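Local coordinates for putative GGDEF domain protein (Pseudomonas aeruginosa, PDB 7E6G) that probably makes the second messenger cyclic di-GMP from two molecules of GTP, with magnesium as cofactor, through its GGDEF domain, at residues E161-R171 / V199-L210. Residues are numbered along the deposited sequence; the frame is centred on the assembly and turned at random.
Sequences EIARAMESELR and VLERVRDSVRTL
Met-166 lies across Val-203 and Val-207 at the tightly packed side of this helix pair, its CG 3.6 Å from Val-203 CG1 and 3.7 Å from Val-207 CG2. With CG anti to its carbonyl carbon (chi1 -73°), that atom sits against both valines, and the chain crosses them obliquely on its way to Phe-184 and Leu-138 of the sheet beneath. Beside it, Ile-162 reaches Val-207 through CG2, while Leu-170 lays CD2 against Val-203 CG2. Leu-210, following the helix, points at the other helix and brings CD2 to 3.4 Å from Glu-161 O and 3.9 Å from Ala-165 CB. Close packing continues at Ser-206, whose OG donates to Ala-165 O at 3.0 Å from above the carbonyl plane and lies 3.4 Å from Ala-165 CB. Glu-169 packs its CG on Ser-206 OG at 3.5 Å. Its carboxylate belongs to the looser, more exposed side: OE2 meets Arg-202 CD but stays 4.1 Å from Arg-202 NH1, too far for a salt bridge. Arg-171 lays its CD on Val-199 CG2, and its guanidinium reaches on to Asp-174 and Thr-191. Segments 161-168 and 199-208 run roughly antiparallel, at 148°; their parent helices, 152-168 and 193-208, pack side by side on one face of the central sheet, as in the GGDEF fold of the nucleotide cyclase clan.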
loop_
_atom_site.group_PDB
_atom_site.type_symbol
_atom_site.label_atom_id
_atom_site.label_comp_id
_atom_site.label_asym_id
_atom_site.label_seq_id
_atom_site.Cartn_x
_atom_site.Cartn_y
_atom_site.Cartn_z
ATOM N N GLU A 161 21.652 -35.299 24.505
ATOM C CA GLU A 161 22.581 -35.915 23.561
ATOM C C GLU A 161 21.931 -37.071 22.813
ATOM O O GLU A 161 22.203 -37.292 21.622
ATOM C CB GLU A 161 23.821 -36.388 24.302
ATOM C CG GLU A 161 24.716 -35.257 24.723
ATOM C CD GLU A 161 25.487 -34.701 23.559
ATOM O OE1 GLU A 161 26.627 -35.186 23.332
ATOM O OE2 GLU A 161 24.954 -33.785 22.882
ATOM N N ILE A 162 21.087 -37.835 23.507
ATOM C CA ILE A 162 20.325 -38.877 22.838
ATOM C C ILE A 162 19.457 -38.261 21.755
ATOM O O ILE A 162 19.388 -38.774 20.628
ATOM C CB ILE A 162 19.501 -39.678 23.862
ATOM C CG1 ILE A 162 20.429 -40.601 24.660
ATOM C CG2 ILE A 162 18.422 -40.502 23.179
ATOM C CD1 ILE A 162 19.762 -41.333 25.790
ATOM N N ALA A 163 18.812 -37.130 22.066
ATOM C CA ALA A 163 17.950 -36.476 21.087
ATOM C C ALA A 163 18.746 -36.045 19.861
ATOM O O ALA A 163 18.333 -36.286 18.718
ATOM C CB ALA A 163 17.251 -35.276 21.729
ATOM N N ARG A 164 19.889 -35.392 20.086
ATOM C CA ARG A 164 20.728 -34.964 18.970
ATOM C C ARG A 164 21.118 -36.158 18.115
ATOM O O ARG A 164 20.991 -36.129 16.881
ATOM C CB ARG A 164 21.974 -34.240 19.483
ATOM C CG ARG A 164 21.802 -32.744 19.619
ATOM C CD ARG A 164 23.062 -32.074 20.155
ATOM N NE ARG A 164 22.759 -30.992 21.101
ATOM C CZ ARG A 164 23.615 -30.548 22.025
ATOM N NH1 ARG A 164 24.825 -31.097 22.127
ATOM N NH2 ARG A 164 23.267 -29.562 22.853
ATOM N N ALA A 165 21.556 -37.238 18.768
ATOM C CA ALA A 165 22.059 -38.393 18.040
ATOM C C ALA A 165 20.967 -39.028 17.204
ATOM O O ALA A 165 21.197 -39.377 16.040
ATOM C CB ALA A 165 22.648 -39.417 19.010
ATOM N N MET A 166 19.772 -39.185 17.775
ATOM C CA MET A 166 18.695 -39.820 17.024
ATOM C C MET A 166 18.272 -38.956 15.848
ATOM O O MET A 166 18.130 -39.459 14.726
ATOM C CB MET A 166 17.512 -40.137 17.940
ATOM C CG MET A 166 17.814 -41.305 18.867
ATOM S SD MET A 166 16.413 -41.842 19.862
ATOM C CE MET A 166 15.925 -40.258 20.564
ATOM N N GLU A 167 18.111 -37.646 16.067
ATOM C CA GLU A 167 17.737 -36.769 14.965
ATOM C C GLU A 167 18.774 -36.782 13.847
ATOM O O GLU A 167 18.421 -36.593 12.679
ATOM C CB GLU A 167 17.531 -35.351 15.471
ATOM C CG GLU A 167 16.243 -35.188 16.196
ATOM C CD GLU A 167 15.060 -35.028 15.252
ATOM O OE1 GLU A 167 14.448 -33.937 15.243
ATOM O OE2 GLU A 167 14.742 -35.992 14.516
ATOM N N SER A 168 20.046 -37.010 14.174
ATOM C CA SER A 168 21.063 -36.994 13.127
ATOM C C SER A 168 21.009 -38.200 12.189
ATOM O O SER A 168 21.531 -38.111 11.077
ATOM C CB SER A 168 22.456 -36.907 13.736
ATOM O OG SER A 168 23.380 -36.452 12.756
ATOM N N GLU A 169 20.427 -39.323 12.602
ATOM C CA GLU A 169 20.345 -40.504 11.746
ATOM C C GLU A 169 18.980 -40.689 11.107
ATOM O O GLU A 169 18.740 -41.737 10.502
ATOM C CB GLU A 169 20.684 -41.782 12.526
ATOM C CG GLU A 169 22.078 -41.821 13.151
ATOM C CD GLU A 169 23.217 -41.788 12.139
ATOM O OE1 GLU A 169 24.202 -41.057 12.423
ATOM O OE2 GLU A 169 23.135 -42.492 11.093
ATOM N N LEU A 170 18.069 -39.735 11.259
ATOM C CA LEU A 170 16.725 -39.847 10.713
ATOM C C LEU A 170 16.612 -39.113 9.377
ATOM O O LEU A 170 17.329 -38.137 9.119
ATOM C CB LEU A 170 15.699 -39.289 11.701
ATOM C CG LEU A 170 15.467 -40.103 12.973
ATOM C CD1 LEU A 170 14.375 -39.441 13.775
ATOM C CD2 LEU A 170 15.073 -41.516 12.609
ATOM N N ARG A 171 15.707 -39.597 8.520
ATOM C CA ARG A 171 15.445 -38.911 7.265
ATOM C C ARG A 171 14.656 -37.631 7.544
ATOM O O ARG A 171 14.187 -37.395 8.660
ATOM C CB ARG A 171 14.707 -39.830 6.288
ATOM C CG ARG A 171 15.443 -41.116 5.960
ATOM C CD ARG A 171 14.782 -42.315 6.594
ATOM N NE ARG A 171 13.679 -42.852 5.804
ATOM C CZ ARG A 171 12.592 -43.426 6.319
ATOM N NH1 ARG A 171 11.649 -43.907 5.525
ATOM N NH2 ARG A 171 12.436 -43.519 7.630
ATOM N N VAL A 199 17.304 -47.814 9.014
ATOM C CA VAL A 199 17.285 -46.526 9.707
ATOM C C VAL A 199 17.293 -46.741 11.217
ATOM O O VAL A 199 18.081 -46.123 11.941
ATOM C CB VAL A 199 16.069 -45.688 9.271
ATOM C CG1 VAL A 199 16.061 -44.358 10.000
ATOM C CG2 VAL A 199 16.055 -45.483 7.761
ATOM N N LEU A 200 16.420 -47.624 11.712
ATOM C CA LEU A 200 16.359 -47.894 13.144
ATOM C C LEU A 200 17.695 -48.411 13.673
ATOM O O LEU A 200 18.138 -48.013 14.760
ATOM C CB LEU A 200 15.239 -48.890 13.443
ATOM C CG LEU A 200 13.802 -48.429 13.150
ATOM C CD1 LEU A 200 12.784 -49.497 13.543
ATOM C CD2 LEU A 200 13.486 -47.117 13.845
ATOM N N GLU A 201 18.357 -49.298 12.928
ATOM C CA GLU A 201 19.641 -49.799 13.406
ATOM C C GLU A 201 20.685 -48.693 13.439
ATOM O O GLU A 201 21.557 -48.693 14.312
ATOM C CB GLU A 201 20.114 -50.973 12.551
ATOM C CG GLU A 201 19.478 -52.316 12.935
ATOM C CD GLU A 201 19.419 -52.567 14.453
ATOM O OE1 GLU A 201 20.488 -52.665 15.107
ATOM O OE2 GLU A 201 18.290 -52.674 14.994
ATOM N N ARG A 202 20.595 -47.726 12.527
ATOM C CA ARG A 202 21.527 -46.601 12.582
ATOM C C ARG A 202 21.228 -45.689 13.767
ATOM O O ARG A 202 22.143 -45.141 14.384
ATOM C CB ARG A 202 21.479 -45.817 11.279
ATOM C CG ARG A 202 22.584 -46.209 10.329
ATOM C CD ARG A 202 22.601 -45.322 9.106
ATOM N NE ARG A 202 21.568 -45.733 8.165
ATOM C CZ ARG A 202 20.482 -45.018 7.911
ATOM N NH1 ARG A 202 20.302 -43.847 8.528
ATOM N NH2 ARG A 202 19.588 -45.477 7.045
ATOM N N VAL A 203 19.949 -45.522 14.093
ATOM C CA VAL A 203 19.558 -44.774 15.281
ATOM C C VAL A 203 20.112 -45.432 16.537
ATOM O O VAL A 203 20.629 -44.756 17.447
ATOM C CB VAL A 203 18.031 -44.668 15.324
ATOM C CG1 VAL A 203 17.567 -44.123 16.661
ATOM C CG2 VAL A 203 17.578 -43.811 14.164
ATOM N N ARG A 204 20.018 -46.761 16.609
ATOM C CA ARG A 204 20.511 -47.445 17.794
ATOM C C ARG A 204 22.025 -47.425 17.856
ATOM O O ARG A 204 22.583 -47.297 18.945
ATOM C CB ARG A 204 19.975 -48.865 17.858
ATOM C CG ARG A 204 18.489 -48.891 17.616
ATOM C CD ARG A 204 17.847 -50.128 18.172
ATOM N NE ARG A 204 18.619 -51.335 17.921
ATOM C CZ ARG A 204 19.039 -52.147 18.879
ATOM N NH1 ARG A 204 19.733 -53.233 18.567
ATOM N NH2 ARG A 204 18.764 -51.860 20.151
ATOM N N ASP A 205 22.714 -47.524 16.721
ATOM C CA ASP A 205 24.156 -47.298 16.739
ATOM C C ASP A 205 24.456 -45.898 17.251
ATOM O O ASP A 205 25.355 -45.700 18.075
ATOM C CB ASP A 205 24.765 -47.494 15.344
ATOM C CG ASP A 205 24.610 -48.920 14.814
ATOM O OD1 ASP A 205 24.171 -49.829 15.576
ATOM O OD2 ASP A 205 24.921 -49.120 13.609
ATOM N N SER A 206 23.703 -44.909 16.769
ATOM C CA SER A 206 23.920 -43.535 17.187
ATOM C C SER A 206 23.877 -43.421 18.702
ATOM O O SER A 206 24.809 -42.890 19.324
ATOM C CB SER A 206 22.865 -42.639 16.544
ATOM O OG SER A 206 23.393 -41.351 16.322
ATOM N N VAL A 207 22.810 -43.954 19.314
ATOM C CA VAL A 207 22.678 -43.891 20.769
ATOM C C VAL A 207 23.796 -44.679 21.443
ATOM O O VAL A 207 24.436 -44.198 22.385
ATOM C CB VAL A 207 21.286 -44.378 21.212
ATOM C CG1 VAL A 207 21.191 -44.456 22.732
ATOM C CG2 VAL A 207 20.233 -43.432 20.697
ATOM N N ARG A 208 24.075 -45.884 20.948
ATOM C CA ARG A 208 25.066 -46.739 21.590
ATOM C C ARG A 208 26.436 -46.062 21.662
ATOM O O ARG A 208 27.092 -46.088 22.707
ATOM C CB ARG A 208 25.141 -48.075 20.852
ATOM C CG ARG A 208 25.724 -49.204 21.696
ATOM C CD ARG A 208 25.733 -50.541 20.958
ATOM N NE ARG A 208 24.453 -51.241 21.053
ATOM C CZ ARG A 208 23.577 -51.334 20.052
ATOM N NH1 ARG A 208 23.846 -50.765 18.880
ATOM N NH2 ARG A 208 22.428 -51.988 20.222
ATOM N N THR A 209 26.871 -45.423 20.586
ATOM C CA THR A 209 28.236 -44.909 20.561
ATOM C C THR A 209 28.370 -43.545 21.224
ATOM O O THR A 209 29.470 -42.981 21.250
ATOM C CB THR A 209 28.741 -44.835 19.120
ATOM O OG1 THR A 209 28.099 -43.739 18.466
ATOM C CG2 THR A 209 28.428 -46.139 18.378
ATOM N N LEU A 210 27.278 -43.004 21.738
ATOM C CA LEU A 210 27.313 -41.738 22.447
ATOM C C LEU A 210 28.188 -41.835 23.692
ATOM O O LEU A 210 28.171 -42.838 24.413
ATOM C CB LEU A 210 25.898 -41.359 22.851
ATOM C CG LEU A 210 25.449 -39.924 22.730
ATOM C CD1 LEU A 210 26.055 -39.261 21.505
ATOM C CD2 LEU A 210 23.942 -40.002 22.651
#